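Local coordinates for protein exodeoxyribonuclease III (Neisseria meningitidis, PDB 2JC4) that probably degrades double-stranded DNA from its 3' ends as a magnesium- or manganese-dependent 3'-5' exonuclease of the AP/ExoA DNA repair family, at residues Q174-L179 with I216-V221; L236-L241 with H247-A252; P84-R89 with F117-Q122; H53-G58 with R90-T95. All blocks are in the same frame, centred on the assembly; numbering follows the deposited sequence.

In the fold
Contacts 1 and 2 are buried in the two-sheet sandwich of the DNase I-like fold, contact 4 only partly so, and contact 3 lies at the surface. Contact 1 packs helix 170-180 on strand 217-221 of one sheet; contact 2 sets a short helix against the chain leading into strand 250-254 of the other; contact 4 joins the two sheets near their edges. All three are chiefly apolar, with a possible water bridge in contact 4. Contact 3 instead relies on a tyrosine-carboxylate hydrogen bond between a loop and helix 115-135. In contacts 1 and 2, D217 OD2 and H247 ND1 are joined by a probable hydrogen bond; contacts 3 and 4 are neighbours through Y119 and R90.

Contact 1. Residues Q174-L179 with I216-V221; sequences QWFQNL and IDHILV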
loop_
_atom_site.group_PDB
_atom_site.type_symbol
_atom_site.label_atom_id
_atom_site.label_comp_id
_atom_site.label_asym_id
_atom_site.label_seq_id
_atom_site.Cartn_x
_atom_site.Cartn_y
_atom_site.Cartn_z
ATOM N N GLN A 174 -8.281 12.500 -9.266
ATOM C CA GLN A 174 -7.608 13.770 -8.971
ATOM C C GLN A 174 -6.803 13.748 -7.674
ATOM O O GLN A 174 -5.697 14.300 -7.640
ATOM C CB GLN A 174 -8.571 14.955 -8.972
ATOM C CG GLN A 174 -7.809 16.336 -8.966
ATOM C CD GLN A 174 -6.787 16.456 -10.109
ATOM O OE1 GLN A 174 -7.132 16.401 -11.305
ATOM N NE2 GLN A 174 -5.529 16.632 -9.747
ATOM N N TRP A 175 -7.323 13.101 -6.629
ATOM C CA TRP A 175 -6.564 12.957 -5.377
ATOM C C TRP A 175 -5.292 12.150 -5.588
ATOM O O TRP A 175 -4.248 12.513 -5.052
ATOM C CB TRP A 175 -7.402 12.340 -4.250
ATOM C CG TRP A 175 -8.678 13.096 -4.007
ATOM C CD1 TRP A 175 -8.936 14.415 -4.310
ATOM C CD2 TRP A 175 -9.882 12.572 -3.417
ATOM N NE1 TRP A 175 -10.237 14.726 -3.965
ATOM C CE2 TRP A 175 -10.835 13.611 -3.419
ATOM C CE3 TRP A 175 -10.252 11.312 -2.931
ATOM C CZ2 TRP A 175 -12.129 13.432 -2.931
ATOM C CZ3 TRP A 175 -11.552 11.128 -2.454
ATOM C CH2 TRP A 175 -12.464 12.189 -2.453
ATOM N N PHE A 176 -5.362 11.109 -6.406
ATOM C CA PHE A 176 -4.186 10.331 -6.739
ATOM C C PHE A 176 -3.201 11.200 -7.539
ATOM O O PHE A 176 -1.987 11.186 -7.280
ATOM C CB PHE A 176 -4.573 9.048 -7.501
ATOM C CG PHE A 176 -3.385 8.172 -7.859
ATOM C CD1 PHE A 176 -2.786 7.358 -6.888
ATOM C CD2 PHE A 176 -2.851 8.185 -9.144
ATOM C CE1 PHE A 176 -1.693 6.558 -7.207
ATOM C CE2 PHE A 176 -1.747 7.374 -9.461
ATOM C CZ PHE A 176 -1.194 6.556 -8.495
ATOM N N GLN A 177 -3.727 11.977 -8.482
ATOM C CA GLN A 177 -2.887 12.893 -9.266
ATOM C C GLN A 177 -2.203 13.916 -8.360
ATOM O O GLN A 177 -1.029 14.262 -8.593
ATOM C CB GLN A 177 -3.684 13.552 -10.419
ATOM C CG GLN A 177 -2.824 14.367 -11.439
ATOM C CD GLN A 177 -1.775 13.521 -12.132
ATOM O OE1 GLN A 177 -2.102 12.485 -12.712
ATOM N NE2 GLN A 177 -0.515 13.934 -12.059
ATOM N N ASN A 178 -2.890 14.365 -7.311
ATOM C CA ASN A 178 -2.271 15.331 -6.393
ATOM C C ASN A 178 -1.006 14.809 -5.710
ATOM O O ASN A 178 -0.100 15.572 -5.361
ATOM C CB ASN A 178 -3.266 15.822 -5.352
ATOM C CG ASN A 178 -4.429 16.573 -5.960
ATOM O OD1 ASN A 178 -4.344 17.036 -7.085
ATOM N ND2 ASN A 178 -5.527 16.721 -5.197
ATOM N N LEU A 179 -0.945 13.503 -5.488
ATOM C CA LEU A 179 0.261 12.862 -4.952
ATOM C C LEU A 179 1.380 12.804 -6.007
ATOM O O LEU A 179 2.498 13.175 -5.739
ATOM C CB LEU A 179 -0.084 11.457 -4.429
ATOM C CG LEU A 179 -1.005 11.383 -3.208
ATOM C CD1 LEU A 179 -1.429 9.924 -2.941
ATOM C CD2 LEU A 179 -0.357 12.028 -1.936
ATOM N N ILE A 216 -5.333 -0.984 -7.326
ATOM C CA ILE A 216 -5.444 0.025 -6.257
ATOM C C ILE A 216 -4.289 0.034 -5.280
ATOM O O ILE A 216 -4.225 0.918 -4.400
ATOM C CB ILE A 216 -6.789 -0.114 -5.480
ATOM C CG1 ILE A 216 -6.946 -1.543 -4.897
ATOM C CG2 ILE A 216 -7.998 0.270 -6.440
ATOM C CD1 ILE A 216 -8.246 -1.734 -4.057
ATOM N N ASP A 217 -3.407 -0.959 -5.385
ATOM C CA ASP A 217 -2.199 -0.987 -4.582
ATOM C C ASP A 217 -1.012 -0.516 -5.410
ATOM O O ASP A 217 -0.699 -1.111 -6.488
ATOM C CB ASP A 217 -1.969 -2.416 -4.073
ATOM C CG ASP A 217 -3.137 -2.917 -3.242
ATOM O OD1 ASP A 217 -3.116 -2.642 -2.039
ATOM O OD2 ASP A 217 -4.026 -3.636 -3.779
ATOM N N HIS A 218 -0.339 0.533 -4.923
ATOM C CA HIS A 218 0.647 1.249 -5.786
ATOM C C HIS A 218 1.948 1.464 -5.069
ATOM O O HIS A 218 1.991 1.398 -3.845
ATOM C CB HIS A 218 0.099 2.620 -6.236
ATOM C CG HIS A 218 -1.255 2.553 -6.884
ATOM N ND1 HIS A 218 -1.495 1.799 -8.002
ATOM C CD2 HIS A 218 -2.450 3.088 -6.521
ATOM C CE1 HIS A 218 -2.780 1.898 -8.331
ATOM N NE2 HIS A 218 -3.380 2.681 -7.447
ATOM N N ILE A 219 3.004 1.780 -5.826
ATOM C CA ILE A 219 4.301 2.127 -5.222
ATOM C C ILE A 219 4.747 3.422 -5.906
ATOM O O ILE A 219 5.010 3.424 -7.098
ATOM C CB ILE A 219 5.353 1.009 -5.415
ATOM C CG1 ILE A 219 4.884 -0.293 -4.719
ATOM C CG2 ILE A 219 6.710 1.431 -4.783
ATOM C CD1 ILE A 219 5.749 -1.484 -4.994
ATOM N N LEU A 220 4.710 4.526 -5.171
ATOM C CA LEU A 220 4.992 5.844 -5.759
ATOM C C LEU A 220 6.396 6.228 -5.307
ATOM O O LEU A 220 6.724 6.107 -4.111
ATOM C CB LEU A 220 3.946 6.905 -5.354
ATOM C CG LEU A 220 2.426 6.638 -5.500
ATOM C CD1 LEU A 220 1.639 7.952 -5.408
ATOM C CD2 LEU A 220 2.067 5.879 -6.730
ATOM N N VAL A 221 7.247 6.636 -6.259
ATOM C CA VAL A 221 8.680 6.794 -5.959
ATOM C C VAL A 221 9.224 8.198 -6.324
ATOM O O VAL A 221 8.789 8.809 -7.301
ATOM C CB VAL A 221 9.555 5.651 -6.652
ATOM C CG1 VAL A 221 9.086 4.231 -6.204
ATOM C CG2 VAL A 221 9.474 5.747 -8.193
#
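F176 reaches from helix 170-180 to two side chains of strand 217-221, H218 and L220, and it carries most of this buried contact. Its partners alternate along the strand and so project from the same side of the sheet.

The aromatic part is the pair F176 and H218, an oblique pair with centroids 5.0 Å apart and planes at 55°. CE1 of F176 comes to 3.6 Å from CD2 of H218, and CZ lies over one face of the imidazole, displaced toward its rim. The opposite face of that ring is met by the carbonyl carbon of I216. F176 gets there because its CG stands anti to the backbone N (chi1 -179°), which carries the ring out toward the strand.

The aliphatic part centres on L220. Both its methyls lie against F176, with CD2 3.8 Å from CZ of that ring, and CD1 also meets CB of L179, one turn further along the helix, at 4.0 Å. L179 touches L143 of the adjacent strand 141-144 and T128 of helix 115-135 as well.

The polar end of H218 looks elsewhere: NE2 is hydrogen-bonded to the backbone O of I149, in the chain just beyond the predicted catalytic residues D146 and N148. F176 meets the imidazole chiefly at CD2, while NE2 is engaged by I149 O; an apolar helix surface thus packs on the strand that carries D217, predicted to be important for catalysis.

Contact 2. Residues L236-L241 with H247-A252; sequences LETRAL and HAPVTA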
loop_
_atom_site.group_PDB
_atom_site.type_symbol
_atom_site.label_atom_id
_atom_site.label_comp_id
_atom_site.label_asym_id
_atom_site.label_seq_id
_atom_site.Cartn_x
_atom_site.Cartn_y
_atom_site.Cartn_z
ATOM N N LEU A 236 0.901 -12.535 -8.130
ATOM C CA LEU A 236 -0.309 -13.348 -8.259
ATOM C C LEU A 236 -0.183 -14.799 -7.768
ATOM O O LEU A 236 -1.204 -15.487 -7.580
ATOM C CB LEU A 236 -0.796 -13.316 -9.707
ATOM C CG LEU A 236 -1.216 -11.930 -10.198
ATOM C CD1 LEU A 236 -1.824 -12.063 -11.568
ATOM C CD2 LEU A 236 -2.230 -11.204 -9.274
ATOM N N GLU A 237 1.049 -15.293 -7.609
ATOM C CA GLU A 237 1.246 -16.615 -6.976
ATOM C C GLU A 237 0.653 -16.602 -5.570
ATOM O O GLU A 237 -0.090 -17.515 -5.182
ATOM C CB GLU A 237 2.741 -16.973 -6.899
ATOM C CG GLU A 237 3.366 -17.106 -8.283
ATOM C CD GLU A 237 4.847 -17.387 -8.237
ATOM O OE1 GLU A 237 5.291 -18.140 -7.326
ATOM O OE2 GLU A 237 5.548 -16.855 -9.132
ATOM N N THR A 238 0.948 -15.549 -4.827
ATOM C CA THR A 238 0.475 -15.390 -3.458
ATOM C C THR A 238 -1.047 -15.220 -3.466
ATOM O O THR A 238 -1.728 -15.768 -2.613
ATOM C CB THR A 238 1.170 -14.212 -2.753
ATOM O OG1 THR A 238 2.563 -14.528 -2.600
ATOM C CG2 THR A 238 0.601 -13.969 -1.344
ATOM N N ARG A 239 -1.575 -14.454 -4.432
ATOM C CA ARG A 239 -3.041 -14.277 -4.581
ATOM C C ARG A 239 -3.764 -15.591 -4.990
ATOM O O ARG A 239 -4.955 -15.764 -4.729
ATOM C CB ARG A 239 -3.303 -13.139 -5.588
ATOM C CG ARG A 239 -4.782 -12.690 -5.765
ATOM C CD ARG A 239 -5.401 -12.355 -4.439
ATOM N NE ARG A 239 -6.835 -12.039 -4.546
ATOM C CZ ARG A 239 -7.812 -12.940 -4.524
ATOM N NH1 ARG A 239 -7.539 -14.262 -4.511
ATOM N NH2 ARG A 239 -9.077 -12.507 -4.566
ATOM N N ALA A 240 -3.028 -16.527 -5.611
ATOM C CA ALA A 240 -3.576 -17.817 -6.053
ATOM C C ALA A 240 -3.566 -18.878 -4.971
ATOM O O ALA A 240 -4.045 -19.995 -5.203
ATOM C CB ALA A 240 -2.806 -18.353 -7.310
ATOM N N LEU A 241 -3.046 -18.562 -3.784
ATOM C CA LEU A 241 -2.990 -19.552 -2.687
ATOM C C LEU A 241 -4.355 -19.844 -2.097
ATOM O O LEU A 241 -5.305 -19.081 -2.298
ATOM C CB LEU A 241 -2.081 -19.063 -1.563
ATOM C CG LEU A 241 -0.617 -18.800 -1.942
ATOM C CD1 LEU A 241 0.108 -18.099 -0.758
ATOM C CD2 LEU A 241 0.146 -20.101 -2.423
ATOM N N HIS A 247 -6.280 -8.882 -1.754
ATOM C CA HIS A 247 -5.224 -8.111 -2.479
ATOM C C HIS A 247 -3.995 -8.989 -2.677
ATOM O O HIS A 247 -3.662 -9.800 -1.815
ATOM C CB HIS A 247 -4.754 -6.882 -1.673
ATOM C CG HIS A 247 -5.811 -5.835 -1.442
ATOM N ND1 HIS A 247 -5.745 -4.586 -2.015
ATOM C CD2 HIS A 247 -6.910 -5.825 -0.647
ATOM C CE1 HIS A 247 -6.789 -3.867 -1.630
ATOM N NE2 HIS A 247 -7.506 -4.594 -0.790
ATOM N N ALA A 248 -3.281 -8.750 -3.781
ATOM C CA ALA A 248 -2.008 -9.386 -4.079
ATOM C C ALA A 248 -0.877 -8.454 -3.639
ATOM O O ALA A 248 -1.034 -7.223 -3.718
ATOM C CB ALA A 248 -1.893 -9.624 -5.611
ATOM N N PRO A 249 0.262 -9.029 -3.202
ATOM C CA PRO A 249 1.419 -8.173 -2.911
ATOM C C PRO A 249 1.853 -7.494 -4.192
ATOM O O PRO A 249 1.617 -8.027 -5.285
ATOM C CB PRO A 249 2.516 -9.163 -2.466
ATOM C CG PRO A 249 1.790 -10.489 -2.121
ATOM C CD PRO A 249 0.519 -10.475 -2.970
ATOM N N VAL A 250 2.463 -6.312 -4.074
ATOM C CA VAL A 250 3.034 -5.634 -5.235
ATOM C C VAL A 250 4.493 -5.386 -4.846
ATOM O O VAL A 250 4.749 -4.937 -3.732
ATOM C CB VAL A 250 2.334 -4.275 -5.538
ATOM C CG1 VAL A 250 3.037 -3.562 -6.717
ATOM C CG2 VAL A 250 0.816 -4.489 -5.841
ATOM N N THR A 251 5.418 -5.664 -5.753
ATOM C CA THR A 251 6.841 -5.492 -5.473
ATOM C C THR A 251 7.527 -4.576 -6.510
ATOM O O THR A 251 7.358 -4.751 -7.724
ATOM C CB THR A 251 7.531 -6.879 -5.411
ATOM O OG1 THR A 251 6.939 -7.655 -4.377
ATOM C CG2 THR A 251 9.049 -6.740 -5.115
ATOM N N ALA A 252 8.319 -3.612 -6.022
ATOM C CA ALA A 252 9.223 -2.862 -6.871
ATOM C C ALA A 252 10.654 -3.274 -6.574
ATOM O O ALA A 252 11.029 -3.442 -5.401
ATOM C CB ALA A 252 9.057 -1.390 -6.655
#
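T238 lays its CB and CG2 against CG and CD of P249, with CG2 and CG 3.8 Å apart and the two side chains crossing at a slant. With OG1 beside the backbone N (chi1 -66°), the methyl is the branch that stands anti to that N and reaches the proline, while the hydroxyl is hydrogen-bonded to D235 OD2. One residue on, R239 CB packs on A248 CB at 3.8 Å, and L236 adds its CD2 methyl to the same alanine at 4.0 Å. Helix 236-239 is a single short turn between strand 229-234 and the loop that returns to strand 250-254, antiparallel neighbours in one sheet of the DNase I-like sandwich; T238 and R239 of this turn pack on P249 and A248, just before the returning strand. The arginine chain bends at chi2 (53°), which brings CD to 4.1 Å from the carbonyl carbon of H247. Beyond that its guanidinium is held by F201 O through NH2 and, weakly, by D246 O through NE. H247, a predicted active-site residue, points its CB away from the helix, its ND1 engaged by D217.

Contact 3. Residues P84-R89 with F117-Q122; sequences PDDPQR and FKYKEQ
Y119 projects from helix 115-135 with its hydroxyl aimed between D86 and Q88, two loop residues that approach the phenol from different directions. CG of Y119 lies anti to the backbone N (chi1 171°), and this directs the ring toward the loop.

D86 comes in across the end of the tyrosine, the two side chains meeting at about a right angle and the carboxylate plane turned 79° from the ring. OD2 sits at the ring edge, in its plane, and takes the phenol hydrogen through its syn lone pair, with Y119 OH to D86 OD2 at 2.8 Å. The other carboxylate oxygen serves the loop itself: D86 OD1 accepts from Q88 N at 3.0 Å in an Asx turn, met from well above the carboxylate plane. One carboxylate thereby shapes the loop and ties it to the helix.

Q88 extends from the opposite direction to the tyrosine, its amide plane 48° from the ring. CD lies 3.2 Å from Y119 OH and NE2 lies 3.3 Å from CE2, both by packing; the angles are poor for a hydrogen bond to the hydroxyl. The amide oxygen OE1 is instead held by R90 NH2 and N63 ND2, and R90 NE makes a weak bond to Y119 OH. The bound dihydrogenphosphate ion touches Q88.

The contact joins the loop between strands 76-78 and 91-96 to helix 115-135, which through F117, K120 and E121 packs against W175 of helix 170-180.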
loop_
_atom_site.group_PDB
_atom_site.type_symbol
_atom_site.label_atom_id
_atom_site.label_comp_id
_atom_site.label_asym_id
_atom_site.label_seq_id
_atom_site.Cartn_x
_atom_site.Cartn_y
_atom_site.Cartn_z
ATOM N N PRO A 84 -4.224 15.232 13.199
ATOM C CA PRO A 84 -3.468 14.661 14.321
ATOM C C PRO A 84 -4.299 13.822 15.285
ATOM O O PRO A 84 -3.740 13.020 16.044
ATOM C CB PRO A 84 -2.927 15.904 15.035
ATOM C CG PRO A 84 -3.913 16.974 14.741
ATOM C CD PRO A 84 -4.349 16.701 13.318
ATOM N N ASP A 85 -5.617 13.990 15.271
ATOM C CA ASP A 85 -6.424 13.246 16.222
ATOM C C ASP A 85 -7.358 12.220 15.567
ATOM O O ASP A 85 -8.334 11.776 16.166
ATOM C CB ASP A 85 -7.184 14.214 17.115
ATOM C CG ASP A 85 -6.260 15.194 17.826
ATOM O OD1 ASP A 85 -5.318 14.755 18.503
ATOM O OD2 ASP A 85 -6.477 16.406 17.704
ATOM N N ASP A 86 -7.030 11.807 14.346
ATOM C CA ASP A 86 -7.741 10.708 13.715
ATOM C C ASP A 86 -7.266 9.409 14.410
ATOM O O ASP A 86 -6.066 9.133 14.455
ATOM C CB ASP A 86 -7.492 10.725 12.189
ATOM C CG ASP A 86 -8.162 9.552 11.458
ATOM O OD1 ASP A 86 -8.918 8.769 12.108
ATOM O OD2 ASP A 86 -7.861 9.407 10.235
ATOM N N PRO A 87 -8.202 8.648 15.022
ATOM C CA PRO A 87 -7.771 7.411 15.711
ATOM C C PRO A 87 -7.464 6.236 14.758
ATOM O O PRO A 87 -6.909 5.214 15.179
ATOM C CB PRO A 87 -8.980 7.065 16.589
ATOM C CG PRO A 87 -10.174 7.603 15.791
ATOM C CD PRO A 87 -9.654 8.894 15.177
ATOM N N GLN A 88 -7.835 6.368 13.493
ATOM C CA GLN A 88 -7.679 5.267 12.536
ATOM C C GLN A 88 -6.218 5.055 12.141
ATOM O O GLN A 88 -5.544 5.970 11.661
ATOM C CB GLN A 88 -8.556 5.492 11.282
ATOM C CG GLN A 88 -10.073 5.517 11.642
ATOM C CD GLN A 88 -11.006 5.349 10.452
ATOM O OE1 GLN A 88 -10.746 4.560 9.527
ATOM N NE2 GLN A 88 -12.099 6.103 10.464
ATOM N N ARG A 89 -5.757 3.825 12.325
ATOM C CA ARG A 89 -4.330 3.518 12.175
ATOM C C ARG A 89 -4.024 3.240 10.703
ATOM O O ARG A 89 -4.199 2.135 10.237
ATOM C CB ARG A 89 -3.953 2.353 13.087
ATOM C CG ARG A 89 -4.218 2.637 14.582
ATOM C CD ARG A 89 -3.691 4.042 14.983
ATOM N NE ARG A 89 -3.523 4.176 16.443
ATOM C CZ ARG A 89 -3.550 5.334 17.116
ATOM N NH1 ARG A 89 -3.744 6.507 16.493
ATOM N NH2 ARG A 89 -3.398 5.325 18.448
ATOM N N PHE A 117 -16.809 9.093 2.330
ATOM C CA PHE A 117 -16.170 9.701 1.172
ATOM C C PHE A 117 -15.667 11.129 1.474
ATOM O O PHE A 117 -14.664 11.584 0.890
ATOM C CB PHE A 117 -17.127 9.716 -0.037
ATOM C CG PHE A 117 -16.429 9.925 -1.364
ATOM C CD1 PHE A 117 -15.677 8.896 -1.924
ATOM C CD2 PHE A 117 -16.532 11.138 -2.056
ATOM C CE1 PHE A 117 -15.068 9.058 -3.161
ATOM C CE2 PHE A 117 -15.893 11.300 -3.286
ATOM C CZ PHE A 117 -15.162 10.256 -3.820
ATOM N N LYS A 118 -16.381 11.859 2.358
ATOM C CA LYS A 118 -15.878 13.161 2.811
ATOM C C LYS A 118 -14.627 12.946 3.673
ATOM O O LYS A 118 -13.665 13.717 3.568
ATOM C CB LYS A 118 -16.935 13.982 3.602
ATOM C CG LYS A 118 -18.174 14.361 2.766
ATOM C CD LYS A 118 -18.374 15.870 2.698
ATOM C CE LYS A 118 -19.308 16.270 1.554
ATOM N NZ LYS A 118 -20.748 16.085 1.935
ATOM N N TYR A 119 -14.672 11.923 4.532
ATOM C CA TYR A 119 -13.490 11.499 5.303
ATOM C C TYR A 119 -12.356 11.215 4.333
ATOM O O TYR A 119 -11.269 11.747 4.502
ATOM C CB TYR A 119 -13.800 10.310 6.208
ATOM C CG TYR A 119 -12.627 9.628 6.910
ATOM C CD1 TYR A 119 -11.613 10.368 7.558
ATOM C CD2 TYR A 119 -12.560 8.230 6.959
ATOM C CE1 TYR A 119 -10.532 9.700 8.209
ATOM C CE2 TYR A 119 -11.518 7.572 7.596
ATOM C CZ TYR A 119 -10.496 8.321 8.207
ATOM O OH TYR A 119 -9.488 7.646 8.844
ATOM N N LYS A 120 -12.610 10.415 3.297
ATOM C CA LYS A 120 -11.576 10.101 2.310
ATOM C C LYS A 120 -10.928 11.370 1.748
ATOM O O LYS A 120 -9.701 11.444 1.633
ATOM C CB LYS A 120 -12.124 9.245 1.149
ATOM C CG LYS A 120 -11.040 8.643 0.252
ATOM C CD LYS A 120 -11.651 7.699 -0.818
ATOM C CE LYS A 120 -10.558 6.895 -1.573
ATOM N NZ LYS A 120 -11.122 5.766 -2.383
ATOM N N GLU A 121 -11.757 12.354 1.364
ATOM C CA GLU A 121 -11.252 13.613 0.796
ATOM C C GLU A 121 -10.339 14.324 1.782
ATOM O O GLU A 121 -9.260 14.758 1.420
ATOM C CB GLU A 121 -12.419 14.527 0.391
ATOM C CG GLU A 121 -12.018 15.884 -0.214
ATOM C CD GLU A 121 -13.232 16.753 -0.528
ATOM O OE1 GLU A 121 -14.353 16.459 -0.077
ATOM O OE2 GLU A 121 -13.052 17.735 -1.255
ATOM N N GLN A 122 -10.778 14.454 3.035
ATOM C CA GLN A 122 -10.005 15.247 4.007
ATOM C C GLN A 122 -8.704 14.510 4.346
ATOM O O GLN A 122 -7.662 15.136 4.593
ATOM C CB GLN A 122 -10.823 15.441 5.287
ATOM C CG GLN A 122 -12.230 16.091 5.079
ATOM C CD GLN A 122 -13.156 15.975 6.324
ATOM O OE1 GLN A 122 -13.231 14.926 6.990
ATOM N NE2 GLN A 122 -13.871 17.062 6.624
#

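Contact 4. Residues H53-G58 with R90-T95; sequences HCVWSG and RVIAAT
I92 points its CB from strand 91-96 toward strand 53-57, and CG1, anti to the backbone N (chi1 -171°), carries the chain onward across the gap. The CG2 branch stays behind, tucked between the backbone N and the carbonyl carbon. At the tip CD1 does the touching: it lies 3.8 Å from CG2 of V55, the two side chains meeting at a slant, and then runs onto the backbone beyond, 3.7 Å from the carbonyl carbon of V55 and 3.6 Å from W56 N. The strands belong to different sheets of the DNase I-like sandwich, running at 152° to each other with their axes 7.5 Å apart at closest approach, so the isoleucine fills the interlayer space rather than a place between paired strands. V65 and I67 of strand 65-69 and F78 of strand 76-78 also pack on it. Nearby a water donates to V91 O at 3.1 Å and lies 2.5 Å from S57 OG, too short for that second link to be taken at face value. W56 points its CB the other way, stacks its ring on F42, and gives its NE1 hydrogen to Q39 O.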
loop_
_atom_site.group_PDB
_atom_site.type_symbol
_atom_site.label_atom_id
_atom_site.label_comp_id
_atom_site.label_asym_id
_atom_site.label_seq_id
_atom_site.Cartn_x
_atom_site.Cartn_y
_atom_site.Cartn_z
ATOM N N HIS A 53 13.055 -6.980 11.736
ATOM C CA HIS A 53 12.644 -5.836 12.568
ATOM C C HIS A 53 11.259 -5.347 12.137
ATOM O O HIS A 53 10.967 -5.310 10.947
ATOM C CB HIS A 53 13.655 -4.718 12.439
ATOM C CG HIS A 53 15.032 -5.109 12.881
ATOM N ND1 HIS A 53 15.362 -5.287 14.208
ATOM C CD2 HIS A 53 16.151 -5.380 12.174
ATOM C CE1 HIS A 53 16.632 -5.639 14.298
ATOM N NE2 HIS A 53 17.133 -5.704 13.076
ATOM N N CYS A 54 10.401 -5.024 13.112
ATOM C CA CYS A 54 9.024 -4.644 12.840
ATOM C C CYS A 54 8.692 -3.366 13.551
ATOM O O CYS A 54 9.021 -3.229 14.737
ATOM C CB CYS A 54 8.064 -5.703 13.400
ATOM S SG CYS A 54 8.324 -7.320 12.715
ATOM N N VAL A 55 8.038 -2.435 12.854
ATOM C CA VAL A 55 7.360 -1.330 13.537
ATOM C C VAL A 55 5.928 -1.311 13.050
ATOM O O VAL A 55 5.667 -1.694 11.913
ATOM C CB VAL A 55 8.043 0.043 13.326
ATOM C CG1 VAL A 55 9.476 0.015 13.940
ATOM C CG2 VAL A 55 8.076 0.452 11.829
ATOM N N TRP A 56 5.000 -0.924 13.912
ATOM C CA TRP A 56 3.601 -1.027 13.521
ATOM C C TRP A 56 2.717 -0.078 14.298
ATOM O O TRP A 56 3.122 0.492 15.338
ATOM C CB TRP A 56 3.095 -2.474 13.695
ATOM C CG TRP A 56 3.075 -2.922 15.135
ATOM C CD1 TRP A 56 1.994 -2.902 15.981
ATOM C CD2 TRP A 56 4.179 -3.462 15.906
ATOM N NE1 TRP A 56 2.355 -3.398 17.220
ATOM C CE2 TRP A 56 3.683 -3.747 17.202
ATOM C CE3 TRP A 56 5.517 -3.744 15.623
ATOM C CZ2 TRP A 56 4.485 -4.277 18.210
ATOM C CZ3 TRP A 56 6.321 -4.279 16.636
ATOM C CH2 TRP A 56 5.795 -4.542 17.908
ATOM N N SER A 57 1.485 0.039 13.804
ATOM C CA SER A 57 0.476 0.919 14.389
ATOM C C SER A 57 -0.802 0.165 14.168
ATOM O O SER A 57 -1.277 0.052 13.005
ATOM C CB SER A 57 0.415 2.249 13.628
ATOM O OG SER A 57 -0.536 3.145 14.201
ATOM N N GLY A 58 -1.334 -0.385 15.255
ATOM C CA GLY A 58 -2.567 -1.191 15.190
ATOM C C GLY A 58 -3.685 -0.658 16.082
ATOM O O GLY A 58 -3.444 0.120 16.997
ATOM N N ARG A 90 -3.556 4.276 9.993
ATOM C CA ARG A 90 -3.477 4.224 8.500
ATOM C C ARG A 90 -2.165 4.636 7.887
ATOM O O ARG A 90 -1.955 4.395 6.699
ATOM C CB ARG A 90 -4.530 5.142 7.907
ATOM C CG ARG A 90 -5.942 4.613 8.128
ATOM C CD ARG A 90 -6.913 5.537 7.507
ATOM N NE ARG A 90 -8.283 5.019 7.616
ATOM C CZ ARG A 90 -8.824 4.123 6.785
ATOM N NH1 ARG A 90 -8.072 3.575 5.814
ATOM N NH2 ARG A 90 -10.101 3.741 6.956
ATOM N N VAL A 91 -1.294 5.298 8.670
ATOM C CA VAL A 91 -0.027 5.845 8.114
ATOM C C VAL A 91 1.117 5.563 9.104
ATOM O O VAL A 91 1.059 5.939 10.291
ATOM C CB VAL A 91 -0.129 7.377 7.877
ATOM C CG1 VAL A 91 1.168 7.956 7.242
ATOM C CG2 VAL A 91 -1.352 7.742 7.024
ATOM N N ILE A 92 2.144 4.887 8.613
ATOM C CA ILE A 92 3.373 4.737 9.369
ATOM C C ILE A 92 4.522 4.978 8.408
ATOM O O ILE A 92 4.485 4.546 7.249
ATOM C CB ILE A 92 3.463 3.319 10.049
ATOM C CG1 ILE A 92 4.664 3.268 11.012
ATOM C CG2 ILE A 92 3.475 2.147 9.008
ATOM C CD1 ILE A 92 4.670 2.021 11.913
ATOM N N ALA A 93 5.537 5.696 8.875
ATOM C CA ALA A 93 6.720 5.960 8.044
ATOM C C ALA A 93 7.999 5.644 8.816
ATOM O O ALA A 93 8.032 5.714 10.039
ATOM C CB ALA A 93 6.737 7.418 7.552
ATOM N N ALA A 94 9.061 5.324 8.102
ATOM C CA ALA A 94 10.335 5.121 8.770
ATOM C C ALA A 94 11.390 5.167 7.695
ATOM O O ALA A 94 11.068 5.000 6.531
ATOM C CB ALA A 94 10.372 3.794 9.485
ATOM N N THR A 95 12.628 5.422 8.107
ATOM C CA THR A 95 13.779 5.466 7.207
ATOM C C THR A 95 14.497 4.142 7.388
ATOM O O THR A 95 14.947 3.805 8.514
ATOM C CB THR A 95 14.730 6.655 7.534
ATOM O OG1 THR A 95 13.984 7.873 7.589
ATOM C CG2 THR A 95 15.818 6.777 6.486
HETATM O O HOH W 1 -0.519 5.288 12.825
#